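Local coordinates for uncharacterized protein (Neisseria meningitidis MC58, PDB 2R2A), which probably binds nucleotide through this P-loop NTPase-type N-terminal domain of a zonular occludens toxin (Zot) family membrane protein, its function otherwise uncharacterised, at residues E79-K82 against G88-V91. Residues are numbered along the deposited sequence; the frame is centred on the assembly and turned at random.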
loop_
_atom_site.group_PDB
_atom_site.type_symbol
_atom_site.label_atom_id
_atom_site.label_comp_id
_atom_site.label_asym_id
_atom_site.label_seq_id
_atom_site.Cartn_x
_atom_site.Cartn_y
_atom_site.Cartn_z
ATOM N N GLU A 79 -13.339 7.008 8.862
ATOM C CA GLU A 79 -14.052 8.265 9.095
ATOM C C GLU A 79 -13.665 9.304 8.036
ATOM O O GLU A 79 -14.473 9.620 7.156
ATOM C CB GLU A 79 -13.796 8.805 10.507
ATOM C CG GLU A 79 -14.484 8.038 11.644
ATOM C CD GLU A 79 -14.450 8.784 12.991
ATOM O OE1 GLU A 79 -14.846 8.200 14.025
ATOM O OE2 GLU A 79 -14.042 9.968 13.021
ATOM N N TRP A 80 -12.444 9.834 8.124
ATOM C CA TRP A 80 -11.996 10.906 7.240
ATOM C C TRP A 80 -11.883 10.578 5.739
ATOM O O TRP A 80 -11.907 11.500 4.926
ATOM C CB TRP A 80 -10.677 11.516 7.727
ATOM C CG TRP A 80 -9.538 10.556 7.974
ATOM C CD1 TRP A 80 -9.220 9.969 9.162
ATOM C CD2 TRP A 80 -8.527 10.119 7.030
ATOM N NE1 TRP A 80 -8.103 9.181 9.022
ATOM C CE2 TRP A 80 -7.653 9.256 7.733
ATOM C CE3 TRP A 80 -8.285 10.367 5.665
ATOM C CZ2 TRP A 80 -6.542 8.639 7.125
ATOM C CZ3 TRP A 80 -7.185 9.749 5.058
ATOM C CH2 TRP A 80 -6.331 8.885 5.790
ATOM N N ILE A 81 -11.728 9.300 5.369
ATOM C CA ILE A 81 -11.637 8.922 3.948
ATOM C C ILE A 81 -12.931 9.226 3.153
ATOM O O ILE A 81 -12.885 9.384 1.919
ATOM C CB ILE A 81 -11.145 7.454 3.717
ATOM C CG1 ILE A 81 -10.414 7.319 2.380
ATOM C CG2 ILE A 81 -12.291 6.466 3.730
ATOM C CD1 ILE A 81 -9.009 7.958 2.313
ATOM N N LYS A 82 -14.058 9.325 3.861
ATOM C CA LYS A 82 -15.364 9.532 3.225
ATOM C C LYS A 82 -15.685 11.008 2.988
ATOM O O LYS A 82 -16.688 11.347 2.328
ATOM C CB LYS A 82 -16.471 8.811 4.006
ATOM C CG LYS A 82 -15.980 7.446 4.497
ATOM C CD LYS A 82 -17.029 6.347 4.538
ATOM C CE LYS A 82 -16.293 4.979 4.606
ATOM N NZ LYS A 82 -17.037 3.919 5.357
ATOM N N GLY A 88 -11.501 9.860 -4.150
ATOM C CA GLY A 88 -10.604 9.580 -5.260
ATOM C C GLY A 88 -9.125 9.684 -4.901
ATOM O O GLY A 88 -8.280 9.873 -5.774
ATOM N N SER A 89 -8.796 9.544 -3.621
ATOM C CA SER A 89 -7.405 9.716 -3.203
ATOM C C SER A 89 -6.669 8.376 -3.281
ATOM O O SER A 89 -7.279 7.343 -3.565
ATOM C CB SER A 89 -7.323 10.364 -1.799
ATOM O OG SER A 89 -7.960 9.572 -0.818
ATOM N N ILE A 90 -5.379 8.412 -3.007
ATOM C CA ILE A 90 -4.529 7.224 -3.051
ATOM C C ILE A 90 -3.901 7.022 -1.670
ATOM O O ILE A 90 -3.342 7.963 -1.106
ATOM C CB ILE A 90 -3.412 7.445 -4.139
ATOM C CG1 ILE A 90 -4.014 7.618 -5.544
ATOM C CG2 ILE A 90 -2.368 6.259 -4.110
ATOM C CD1 ILE A 90 -3.005 8.007 -6.663
ATOM N N VAL A 91 -3.933 5.795 -1.127
ATOM C CA VAL A 91 -3.425 5.607 0.225
ATOM C C VAL A 91 -2.288 4.597 0.109
ATOM O O VAL A 91 -2.486 3.578 -0.527
ATOM C CB VAL A 91 -4.534 5.034 1.140
ATOM C CG1 VAL A 91 -3.972 4.663 2.478
ATOM C CG2 VAL A 91 -5.731 6.045 1.310
#
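S89, just ahead of strand 90-93, takes the first touch from I81, whose CD1 methyl stops 3.7 Å from S89 OG. That contact is van der Waals only: the hydroxyl, buried here, is hydrogen-bonded to the carbonyl O of N86, in the short loop joining the two segments. CB of S89 already points at 79-82, and chi1 of 60° sets OG between the backbone N and the carbonyl carbon, where it meets both I81 CD1 and N86 O. I90 points away from 79-82 and packs on F32, while its backbone bonds to K42 and F44 tie the strand to its neighbour 43-45. V91 faces I81 again. The two side chains meet tip to tip, I81 CD1 lying 3.9 Å from V91 CG2, so one methyl touches both S89 and V91, two residues apart on the same side of the chain. In I81, CG1 lies roughly anti to the backbone N (chi1 -151°) and, with chi2 at 72°, sends CD1 into the 8.3 Å gap between the CA atoms of I81 and S89. Just before I81, the backbone O of W80 accepts a hydrogen bond from N86 ND2. A light, buried, mainly apolar contact (94 Å²) thus joins I81, next to helix 77-80, to the start of a parallel strand of the central sheet, a helix-to-strand connection consistent with the alpha/beta fold of P-loop NTPases, the clan to which the Zot family belongs.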